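Side-chain contacts in CLIP-associating protein 2 (Mus musculus, PDB 3WOZ), which probably binds tubulin through TOG domains built of HEAT repeats and contributes to the regulation of microtubule dynamics: residues E9-C14 with L44-E49; V62-L67 with Q105-K110; L123-L128 with K156-R161; R175-T180 with K216-G221. All coordinates share one frame; numbering follows the deposited sequence.

Contact 1 of 4, residues E9-C14 with L44-E49; sequences EVLNRC and LKRLCE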
# COMPACT_ATOMS: atom_id res chain seq x y z
N GLU A 9 -15.60 23.83 -6.39
CA GLU A 9 -15.05 24.11 -7.71
C GLU A 9 -13.68 23.45 -7.94
O GLU A 9 -13.42 22.94 -9.03
CB GLU A 9 -14.97 25.63 -7.95
CG GLU A 9 -14.37 26.04 -9.30
CD GLU A 9 -15.30 25.83 -10.50
OE1 GLU A 9 -16.08 24.85 -10.51
OE2 GLU A 9 -15.23 26.65 -11.44
N VAL A 10 -12.82 23.48 -6.92
CA VAL A 10 -11.52 22.82 -6.99
C VAL A 10 -11.72 21.33 -7.28
O VAL A 10 -11.08 20.77 -8.17
CB VAL A 10 -10.68 23.03 -5.71
CG1 VAL A 10 -9.55 22.00 -5.61
CG2 VAL A 10 -10.10 24.43 -5.68
N LEU A 11 -12.65 20.71 -6.55
CA LEU A 11 -12.96 19.29 -6.72
C LEU A 11 -13.59 19.02 -8.09
O LEU A 11 -13.33 17.98 -8.69
CB LEU A 11 -13.85 18.78 -5.58
CG LEU A 11 -13.27 18.82 -4.16
CD1 LEU A 11 -14.26 18.29 -3.14
CD2 LEU A 11 -11.95 18.05 -4.07
N ASN A 12 -14.40 19.97 -8.57
CA ASN A 12 -14.96 19.91 -9.92
C ASN A 12 -13.88 19.86 -11.00
O ASN A 12 -13.97 19.07 -11.94
CB ASN A 12 -15.89 21.11 -10.19
CG ASN A 12 -17.26 20.95 -9.54
OD1 ASN A 12 -17.68 19.86 -9.15
ND2 ASN A 12 -17.98 22.07 -9.42
N ARG A 13 -12.86 20.70 -10.85
CA ARG A 13 -11.75 20.76 -11.79
C ARG A 13 -10.91 19.48 -11.76
O ARG A 13 -10.43 19.02 -12.80
CB ARG A 13 -10.87 21.99 -11.53
CG ARG A 13 -11.55 23.32 -11.85
CD ARG A 13 -10.71 24.50 -11.37
NE ARG A 13 -11.31 25.77 -11.78
CZ ARG A 13 -10.73 26.97 -11.63
NH1 ARG A 13 -9.54 27.08 -11.06
NH2 ARG A 13 -11.37 28.06 -12.05
N CYS A 14 -10.75 18.89 -10.58
CA CYS A 14 -10.06 17.61 -10.42
C CYS A 14 -10.82 16.45 -11.08
O CYS A 14 -10.21 15.49 -11.56
CB CYS A 14 -9.84 17.28 -8.95
SG CYS A 14 -8.71 18.38 -8.10
N LEU A 44 -14.55 15.55 1.73
CA LEU A 44 -13.47 14.58 1.85
C LEU A 44 -13.84 13.26 1.18
O LEU A 44 -13.01 12.66 0.49
CB LEU A 44 -13.11 14.34 3.32
CG LEU A 44 -12.04 13.28 3.60
CD1 LEU A 44 -10.65 13.81 3.25
CD2 LEU A 44 -12.08 12.80 5.04
N LYS A 45 -15.08 12.82 1.38
CA LYS A 45 -15.59 11.61 0.75
C LYS A 45 -15.54 11.73 -0.78
O LYS A 45 -15.08 10.81 -1.46
CB LYS A 45 -17.02 11.32 1.22
CG LYS A 45 -17.62 10.03 0.68
CD LYS A 45 -19.07 9.86 1.13
CE LYS A 45 -19.70 8.60 0.55
NZ LYS A 45 -19.07 7.36 1.08
N ARG A 46 -15.98 12.87 -1.30
CA ARG A 46 -15.94 13.15 -2.74
C ARG A 46 -14.49 13.19 -3.26
O ARG A 46 -14.21 12.68 -4.35
CB ARG A 46 -16.69 14.44 -3.06
CG ARG A 46 -16.54 14.93 -4.50
CD ARG A 46 -17.74 15.75 -4.93
NE ARG A 46 -17.43 16.73 -5.98
CZ ARG A 46 -17.35 16.45 -7.28
NH1 ARG A 46 -17.53 15.21 -7.71
NH2 ARG A 46 -17.08 17.42 -8.14
N LEU A 47 -13.59 13.80 -2.49
CA LEU A 47 -12.18 13.87 -2.88
C LEU A 47 -11.54 12.48 -2.93
O LEU A 47 -10.75 12.20 -3.84
CB LEU A 47 -11.40 14.82 -1.96
CG LEU A 47 -9.88 14.97 -2.14
CD1 LEU A 47 -9.49 15.15 -3.61
CD2 LEU A 47 -9.37 16.12 -1.31
N CYS A 48 -11.87 11.63 -1.96
CA CYS A 48 -11.40 10.25 -1.96
C CYS A 48 -11.88 9.48 -3.19
O CYS A 48 -11.15 8.65 -3.72
CB CYS A 48 -11.84 9.53 -0.69
SG CYS A 48 -10.93 10.07 0.75
N GLU A 49 -13.10 9.78 -3.62
CA GLU A 49 -13.68 9.16 -4.81
C GLU A 49 -12.99 9.64 -6.09
O GLU A 49 -12.75 8.85 -7.01
CB GLU A 49 -15.19 9.40 -4.87
CG GLU A 49 -15.95 8.63 -3.78
CD GLU A 49 -17.39 9.10 -3.60
OE1 GLU A 49 -17.82 10.04 -4.30
OE2 GLU A 49 -18.08 8.52 -2.74

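Contact 2 of 4, residues V62-L67 with Q105-K110; sequences VFSMFL and QAKVQK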
# COMPACT_ATOMS: atom_id res chain seq x y z
N VAL A 62 -0.63 15.07 -15.03
CA VAL A 62 -1.70 15.07 -14.04
C VAL A 62 -1.43 14.00 -12.97
O VAL A 62 -1.54 14.28 -11.77
CB VAL A 62 -3.08 14.84 -14.69
CG1 VAL A 62 -4.18 14.81 -13.63
CG2 VAL A 62 -3.38 15.94 -15.72
N PHE A 63 -1.04 12.81 -13.42
CA PHE A 63 -0.81 11.67 -12.52
C PHE A 63 0.35 11.91 -11.56
O PHE A 63 0.24 11.63 -10.37
CB PHE A 63 -0.62 10.37 -13.32
CG PHE A 63 -0.38 9.15 -12.46
CD1 PHE A 63 0.88 8.57 -12.39
CD2 PHE A 63 -1.41 8.59 -11.71
CE1 PHE A 63 1.12 7.45 -11.60
CE2 PHE A 63 -1.19 7.47 -10.91
CZ PHE A 63 0.08 6.89 -10.86
N SER A 64 1.46 12.44 -12.08
CA SER A 64 2.61 12.80 -11.25
C SER A 64 2.29 13.90 -10.24
O SER A 64 2.76 13.85 -9.10
CB SER A 64 3.81 13.19 -12.11
OG SER A 64 4.53 12.03 -12.47
N MSE A 65 1.51 14.89 -10.67
CA MSE A 65 1.02 15.94 -9.77
C MSE A 65 0.09 15.39 -8.69
O MSE A 65 0.09 15.87 -7.55
CB MSE A 65 0.28 17.02 -10.55
CG MSE A 65 1.16 17.92 -11.39
SE MSE A 65 0.00 19.19 -12.32
CE MSE A 65 -0.71 20.11 -10.75
N PHE A 66 -0.72 14.40 -9.07
CA PHE A 66 -1.63 13.71 -8.14
C PHE A 66 -0.84 12.99 -7.05
O PHE A 66 -1.13 13.15 -5.87
CB PHE A 66 -2.55 12.75 -8.92
CG PHE A 66 -3.03 11.56 -8.12
CD1 PHE A 66 -3.92 11.72 -7.05
CD2 PHE A 66 -2.61 10.27 -8.45
CE1 PHE A 66 -4.38 10.62 -6.33
CE2 PHE A 66 -3.06 9.16 -7.73
CZ PHE A 66 -3.95 9.33 -6.66
N LEU A 67 0.17 12.22 -7.45
CA LEU A 67 1.07 11.55 -6.51
C LEU A 67 1.72 12.50 -5.51
O LEU A 67 1.88 12.16 -4.34
CB LEU A 67 2.15 10.76 -7.25
CG LEU A 67 1.71 9.51 -8.00
CD1 LEU A 67 2.90 8.93 -8.75
CD2 LEU A 67 1.07 8.46 -7.06
N GLN A 105 8.16 6.43 -10.17
CA GLN A 105 8.32 5.42 -9.11
C GLN A 105 8.74 6.05 -7.78
O GLN A 105 8.29 5.61 -6.72
CB GLN A 105 9.34 4.34 -9.50
CG GLN A 105 8.78 3.23 -10.38
CD GLN A 105 9.65 1.96 -10.37
OE1 GLN A 105 10.16 1.55 -9.33
NE2 GLN A 105 9.80 1.34 -11.54
N ALA A 106 9.62 7.05 -7.85
CA ALA A 106 10.05 7.77 -6.65
C ALA A 106 8.86 8.42 -5.93
O ALA A 106 8.81 8.41 -4.69
CB ALA A 106 11.10 8.82 -7.00
N LYS A 107 7.91 8.95 -6.70
CA LYS A 107 6.73 9.61 -6.15
C LYS A 107 5.75 8.61 -5.52
O LYS A 107 5.08 8.93 -4.54
CB LYS A 107 6.03 10.43 -7.23
CG LYS A 107 6.83 11.63 -7.75
CD LYS A 107 6.18 12.19 -9.02
CE LYS A 107 6.65 13.61 -9.34
NZ LYS A 107 8.11 13.70 -9.63
N VAL A 108 5.65 7.41 -6.10
CA VAL A 108 4.83 6.33 -5.56
C VAL A 108 5.46 5.84 -4.27
O VAL A 108 4.78 5.70 -3.26
CB VAL A 108 4.68 5.15 -6.56
CG1 VAL A 108 3.80 4.06 -5.96
CG2 VAL A 108 4.11 5.62 -7.88
N GLN A 109 6.77 5.60 -4.30
CA GLN A 109 7.50 5.17 -3.11
C GLN A 109 7.33 6.18 -1.96
O GLN A 109 7.10 5.78 -0.82
CB GLN A 109 8.99 4.94 -3.41
CG GLN A 109 9.75 4.27 -2.26
CD GLN A 109 9.15 2.92 -1.87
OE1 GLN A 109 9.24 1.95 -2.62
NE2 GLN A 109 8.51 2.87 -0.71
N LYS A 110 7.43 7.46 -2.29
CA LYS A 110 7.25 8.53 -1.32
C LYS A 110 5.86 8.49 -0.70
O LYS A 110 5.71 8.57 0.52
CB LYS A 110 7.53 9.90 -1.95
CG LYS A 110 7.19 11.11 -1.08
CD LYS A 110 8.10 11.20 0.14
CE LYS A 110 7.88 12.49 0.90
NZ LYS A 110 8.58 12.44 2.23
O HOH W 1 4.54 11.58 -3.92

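Contact 3 of 4, residues L123-L128 with K156-R161; sequences LQFNIL and KQMDPR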
# COMPACT_ATOMS: atom_id res chain seq x y z
N LEU A 123 -3.99 -2.13 11.27
CA LEU A 123 -4.90 -1.85 10.14
C LEU A 123 -4.20 -1.97 8.78
O LEU A 123 -4.74 -2.57 7.84
CB LEU A 123 -5.53 -0.46 10.27
CG LEU A 123 -6.46 -0.11 11.45
CD1 LEU A 123 -7.00 1.29 11.24
CD2 LEU A 123 -7.62 -1.09 11.62
N GLN A 124 -3.00 -1.40 8.67
CA GLN A 124 -2.17 -1.53 7.47
C GLN A 124 -1.87 -3.00 7.20
O GLN A 124 -2.01 -3.48 6.08
CB GLN A 124 -0.84 -0.81 7.63
CG GLN A 124 -0.91 0.70 7.73
CD GLN A 124 0.48 1.30 7.67
OE1 GLN A 124 0.93 1.97 8.60
NE2 GLN A 124 1.18 1.03 6.58
N PHE A 125 -1.45 -3.71 8.25
CA PHE A 125 -1.05 -5.11 8.13
C PHE A 125 -2.20 -6.00 7.67
O PHE A 125 -2.01 -6.90 6.85
CB PHE A 125 -0.47 -5.63 9.45
CG PHE A 125 0.13 -7.00 9.34
CD1 PHE A 125 -0.56 -8.12 9.82
CD2 PHE A 125 1.38 -7.18 8.76
CE1 PHE A 125 -0.00 -9.39 9.72
CE2 PHE A 125 1.95 -8.46 8.66
CZ PHE A 125 1.25 -9.57 9.14
N ASN A 126 -3.40 -5.73 8.19
CA ASN A 126 -4.58 -6.52 7.86
C ASN A 126 -4.98 -6.35 6.40
O ASN A 126 -5.38 -7.32 5.75
CB ASN A 126 -5.75 -6.18 8.79
CG ASN A 126 -5.49 -6.60 10.24
OD1 ASN A 126 -6.13 -6.10 11.16
ND2 ASN A 126 -4.55 -7.52 10.44
N ILE A 127 -4.86 -5.12 5.90
CA ILE A 127 -5.07 -4.84 4.48
C ILE A 127 -4.06 -5.60 3.63
O ILE A 127 -4.40 -6.14 2.58
CB ILE A 127 -4.99 -3.33 4.19
CG1 ILE A 127 -6.26 -2.64 4.70
CG2 ILE A 127 -4.80 -3.06 2.69
CD1 ILE A 127 -6.07 -1.20 5.03
N LEU A 128 -2.82 -5.66 4.11
CA LEU A 128 -1.75 -6.33 3.38
C LEU A 128 -1.94 -7.85 3.33
O LEU A 128 -1.58 -8.48 2.33
CB LEU A 128 -0.39 -5.97 3.98
CG LEU A 128 0.10 -4.52 3.81
CD1 LEU A 128 1.41 -4.32 4.53
CD2 LEU A 128 0.25 -4.14 2.35
N LYS A 156 9.17 -3.97 10.57
CA LYS A 156 10.24 -3.33 11.34
C LYS A 156 9.72 -2.25 12.29
O LYS A 156 10.44 -1.83 13.20
CB LYS A 156 11.30 -2.73 10.41
CG LYS A 156 11.87 -3.68 9.35
CD LYS A 156 12.57 -4.89 9.97
CE LYS A 156 12.95 -5.92 8.91
NZ LYS A 156 14.09 -5.46 8.06
N GLN A 157 8.49 -1.80 12.09
CA GLN A 157 7.91 -0.76 12.93
C GLN A 157 6.69 -1.23 13.75
O GLN A 157 6.15 -0.48 14.56
CB GLN A 157 7.57 0.49 12.10
CG GLN A 157 6.45 0.32 11.07
CD GLN A 157 6.15 1.60 10.30
OE1 GLN A 157 7.04 2.22 9.72
NE2 GLN A 157 4.88 2.00 10.29
N MSE A 158 6.27 -2.47 13.53
CA MSE A 158 5.09 -3.02 14.19
C MSE A 158 5.32 -3.43 15.65
O MSE A 158 6.46 -3.63 16.07
CB MSE A 158 4.59 -4.25 13.43
CG MSE A 158 3.55 -3.97 12.39
SE MSE A 158 3.37 -5.47 11.18
CE MSE A 158 2.39 -6.74 12.30
N ASP A 159 4.23 -3.53 16.39
CA ASP A 159 4.22 -4.22 17.68
C ASP A 159 4.04 -5.71 17.43
O ASP A 159 3.39 -6.08 16.46
CB ASP A 159 3.06 -3.71 18.55
CG ASP A 159 3.39 -2.44 19.30
OD1 ASP A 159 4.59 -2.12 19.47
OD2 ASP A 159 2.44 -1.76 19.74
N PRO A 160 4.62 -6.56 18.29
CA PRO A 160 4.45 -8.02 18.17
C PRO A 160 2.98 -8.48 18.09
O PRO A 160 2.67 -9.40 17.35
CB PRO A 160 5.12 -8.56 19.43
CG PRO A 160 6.19 -7.56 19.72
CD PRO A 160 5.61 -6.23 19.34
N ARG A 161 2.09 -7.83 18.84
CA ARG A 161 0.68 -8.24 18.86
C ARG A 161 -0.15 -7.66 17.71
O ARG A 161 -1.38 -7.79 17.68
CB ARG A 161 0.04 -7.95 20.24
CG ARG A 161 -1.27 -8.72 20.55
CD ARG A 161 -1.31 -10.16 20.00
NE ARG A 161 -0.29 -11.03 20.57
CZ ARG A 161 0.27 -12.06 19.94
NH1 ARG A 161 -0.07 -12.35 18.69
NH2 ARG A 161 1.19 -12.80 20.55

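Contact 4 of 4, residues R175-T180 with K216-G221; sequences RVITWT and KTFQDG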
# COMPACT_ATOMS: atom_id res chain seq x y z
N ARG A 175 1.16 -18.36 0.94
CA ARG A 175 1.49 -17.82 -0.38
C ARG A 175 2.92 -17.32 -0.44
O ARG A 175 3.62 -17.56 -1.43
CB ARG A 175 0.52 -16.70 -0.77
CG ARG A 175 -0.89 -17.19 -1.04
CD ARG A 175 -1.74 -16.12 -1.73
NE ARG A 175 -1.22 -15.76 -3.05
CZ ARG A 175 -1.95 -15.21 -4.02
NH1 ARG A 175 -1.39 -14.92 -5.19
NH2 ARG A 175 -3.24 -14.96 -3.83
N VAL A 176 3.36 -16.65 0.62
CA VAL A 176 4.71 -16.09 0.72
C VAL A 176 5.77 -17.20 0.69
O VAL A 176 6.79 -17.06 0.00
CB VAL A 176 4.88 -15.17 1.96
CG1 VAL A 176 6.29 -14.62 2.06
CG2 VAL A 176 3.89 -14.01 1.91
N ILE A 177 5.52 -18.29 1.43
CA ILE A 177 6.42 -19.45 1.49
C ILE A 177 6.81 -19.93 0.09
O ILE A 177 7.99 -20.14 -0.20
CB ILE A 177 5.79 -20.67 2.26
CG1 ILE A 177 5.13 -20.24 3.58
CG2 ILE A 177 6.83 -21.79 2.47
CD1 ILE A 177 6.08 -19.98 4.74
N THR A 178 5.80 -20.11 -0.77
CA THR A 178 6.02 -20.62 -2.13
C THR A 178 6.70 -19.58 -3.02
O THR A 178 7.56 -19.93 -3.83
CB THR A 178 4.71 -21.10 -2.78
OG1 THR A 178 3.70 -20.10 -2.62
CG2 THR A 178 4.24 -22.40 -2.13
N TRP A 179 6.32 -18.31 -2.85
CA TRP A 179 6.96 -17.21 -3.56
C TRP A 179 8.46 -17.12 -3.24
O TRP A 179 9.22 -16.47 -3.95
CB TRP A 179 6.27 -15.87 -3.24
CG TRP A 179 4.85 -15.75 -3.75
CD1 TRP A 179 4.20 -16.61 -4.59
CD2 TRP A 179 3.92 -14.69 -3.48
NE1 TRP A 179 2.92 -16.16 -4.84
CE2 TRP A 179 2.73 -14.98 -4.17
CE3 TRP A 179 3.99 -13.52 -2.71
CZ2 TRP A 179 1.60 -14.15 -4.12
CZ3 TRP A 179 2.86 -12.69 -2.66
CH2 TRP A 179 1.69 -13.01 -3.36
N THR A 180 8.86 -17.78 -2.16
CA THR A 180 10.26 -17.80 -1.74
C THR A 180 11.10 -18.76 -2.59
O THR A 180 12.34 -18.71 -2.56
CB THR A 180 10.39 -18.17 -0.25
OG1 THR A 180 9.25 -17.70 0.48
CG2 THR A 180 11.64 -17.56 0.34
N LYS A 216 3.11 -30.02 6.00
CA LYS A 216 4.55 -30.33 6.06
C LYS A 216 5.38 -29.69 4.95
O LYS A 216 6.60 -29.58 5.06
CB LYS A 216 4.75 -31.85 6.05
CG LYS A 216 4.19 -32.57 7.27
CD LYS A 216 4.04 -34.07 7.02
CE LYS A 216 3.59 -34.81 8.27
NZ LYS A 216 2.26 -34.37 8.78
N THR A 217 4.70 -29.27 3.88
CA THR A 217 5.35 -28.63 2.73
C THR A 217 5.81 -27.21 3.08
O THR A 217 7.00 -26.90 2.99
CB THR A 217 4.42 -28.60 1.49
OG1 THR A 217 3.18 -27.98 1.82
CG2 THR A 217 4.15 -30.01 0.98
N PHE A 218 4.86 -26.36 3.48
CA PHE A 218 5.13 -24.97 3.85
C PHE A 218 5.99 -24.89 5.11
O PHE A 218 6.88 -24.04 5.21
CB PHE A 218 3.83 -24.19 4.08
CG PHE A 218 2.88 -24.23 2.91
CD1 PHE A 218 3.08 -23.41 1.80
CD2 PHE A 218 1.77 -25.07 2.94
CE1 PHE A 218 2.19 -23.44 0.73
CE2 PHE A 218 0.88 -25.11 1.87
CZ PHE A 218 1.09 -24.29 0.76
N GLN A 219 5.72 -25.78 6.06
CA GLN A 219 6.40 -25.80 7.35
C GLN A 219 7.90 -26.04 7.22
O GLN A 219 8.71 -25.29 7.78
CB GLN A 219 5.75 -26.84 8.28
CG GLN A 219 6.32 -26.85 9.70
CD GLN A 219 5.35 -27.42 10.73
OE1 GLN A 219 4.47 -28.22 10.40
NE2 GLN A 219 5.51 -27.00 11.97
N ASP A 220 8.28 -27.08 6.47
CA ASP A 220 9.68 -27.43 6.28
C ASP A 220 10.38 -26.48 5.31
O ASP A 220 11.58 -26.19 5.47
CB ASP A 220 9.83 -28.87 5.79
CG ASP A 220 11.16 -29.49 6.18
OD1 ASP A 220 11.33 -29.83 7.37
OD2 ASP A 220 12.03 -29.63 5.30
N GLY A 221 9.64 -25.99 4.32
CA GLY A 221 10.15 -25.00 3.37
C GLY A 221 10.62 -23.74 4.06
O GLY A 221 11.67 -23.18 3.73

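Contact 1 of 4, residues E9-C14 with L44-E49
Leu11 and Leu47 bring the two segments closest, their CA atoms 6.7 Å apart, where helices 7-14 and 41-54 of this HEAT-repeat TOG domain lie side by side. The short axes of 9-14 and 44-49 point nearly the same way, 14° apart, and come within 10.5 Å. Parallel neighbours of this kind are expected in a HEAT array, where helices of successive hairpins stack in layers. At that spacing leucines are long enough to meet halfway and branched enough to fill the space between the backbones. Leu11 reaches across with one methyl: its CD2 lies 3.8 Å from CD1 of Leu47 and is almost as near to CB, the two side chains crossing at about a right angle. Leu29 of helix 19-34 and Phe73 of helix 60-77 close over Leu47, while Ile50 touches Leu11.

Arg46 covers the outer margin of this apolar pair. With CG anti to the backbone N (chi1 172°) and the chain extended as far as NE, the side chain spans the groove toward helix 7-14, NE passing 4.1 Å from CB of Leu11. An arginine suits this place because its aliphatic part can lie against leucine while its charged end stays at the surface. Asn12, its amide plane turned 63° from the guanidinium, approaches that group at the edge, with OD1 2.7 Å from NH2 of Arg46.

Contact 2 of 4, residues V62-L67 with Q105-K110
Lys107 and Val108 carry this side of the contact with Ser64 and Leu67, on helices whose short axes, taken over 62-67 and 105-110, run 28° from parallel and approach to 9.6 Å. Lys107, the first of the two, lies with its CB 3.8 Å from CD1 of Leu67, and the two side chains cross at about a right angle. Beyond CB the lysine chain runs over Ser64: its CD is 3.8 Å from OG of Ser64, and CE passes close to CB of the same serine. The small serine lets these methylenes come close, and a bend at chi4 (63°) then turns the ammonium group off the line of the chain. Were an alanine to stand at Lys107, Ser64 would probably lose this aliphatic cover and a gap would open beside it.

Helices 60-77 and 102-118 are neighbours in the HEAT-repeat stack of the TOG domain, and a water ties their backbones together by donating to Leu67 O and to Lys107 O, each at 2.8 Å. Val108, next in sequence, faces the buried side: its CG2 meets CD1 of Leu67 at 3.6 Å. A beta-branched valine presents its methyl close to the backbone, near enough to touch Leu67, and it also meets Met96 of helix 85-96.

Contact 3 of 4, residues L123-L128 with K156-R161
Gln157 NE2 is gripped by two acceptors, Asn121 OD1 at the start of helix 121-133 and the backbone Arg116 O near the end of helix 102-118, and so ties the loop 156-161 to the junction of those helices. Glutamine suits this post because one amide nitrogen carries two N-H groups and can serve two acceptors. Gln124 points toward the loop from the helix.

The apolar half of the contact is a Met-aromatic pair between Phe125 and selenomethionine Met158. Phe125 places CG anti to the backbone N (chi1 -172°), which sends the ring out from helix 121-133 to the loop. The Met158 chain bends at chi3 (75°) and lays its terminal methyl over one face of that ring: CE is 3.8 Å from the ring centroid of Phe125 and only 17° off the normal, a CH-pi contact. The selenium lies oblique to the ring, with SE 3.6 Å from CD2 of Phe125. A flexible, unbranched methionine chain suits this place because it can bend to set its methyl on the ring face.

In the HEAT-repeat solenoid of this TOG domain, the loop leaving helix 141-155 is thereby packed against the flank of helix 121-133, the helix just before 141-155 in the chain. Leu199 and Leu202 of helix 186-202 extend the apolar cluster, one touching Phe125 and the other Met158. A serine in place of Phe125 is likely to leave the Met158 methyl without its aromatic face and a gap between loop and helix. Phe163, farther along the loop, also touches Met158.

Contact 4 of 4, residues R175-T180 with K216-G221
Ile177 forms the tight part of the contact with Phe218, the two CA atoms lying 6.1 Å apart. Its CB sits at the edge of the phenyl ring, 3.9 Å from CD1 of Phe218. The CG2 branch, anti to the backbone N, reaches instead toward the facing backbone and comes 3.5 Å from Phe218 O. Isoleucine fits because its branching at CB gives the ring edge and the helix backbone a carbon each. Gly221, one turn after Phe218, keeps the facing surface low beside Ile177. Leu196 of helix 186-202 and Ala222 also touch Ile177, which is buried.

The outer side is looser. Thr178, exposed, offers one methyl, CG2, 3.7 Å from CE1 of Phe218, approaching the ring obliquely. Its hydroxyl is turned back on its own helix, where OG1 donates to Arg175 O at 2.8 Å from above the carbonyl plane, so threonine can give its apolar branch to the ring while its polar branch is satisfied. Arg175 O also accepts the backbone N-H of Trp179. Phe218 itself remains partly exposed. An aromatic side chain laid across the flank of the preceding hairpin thus joins the last helix, 216-226, to helix 167-179 at the C-terminal end of the HEAT-repeat array.

Overall arrangement
The four contacts follow one another along the chain, each closing before the next opens, as expected of a solenoid in which neighbouring hairpins pack in order. Contacts 1 and 4 mark its two ends, their centres about 44 Å apart on opposite sides of the chain's centre. Contacts 1 and 2 are linked through consecutive helices 41-54 and 60-77, with centres about 18 Å apart, and helices 102-118 and 121-133 lead from contact 2 to contact 3, about 24 Å between centres. Contact 4 lies about 21 Å from contact 3, centre to centre. No two contacts touch; contacts 1 and 2 come nearest, about 6 Å between closest atoms.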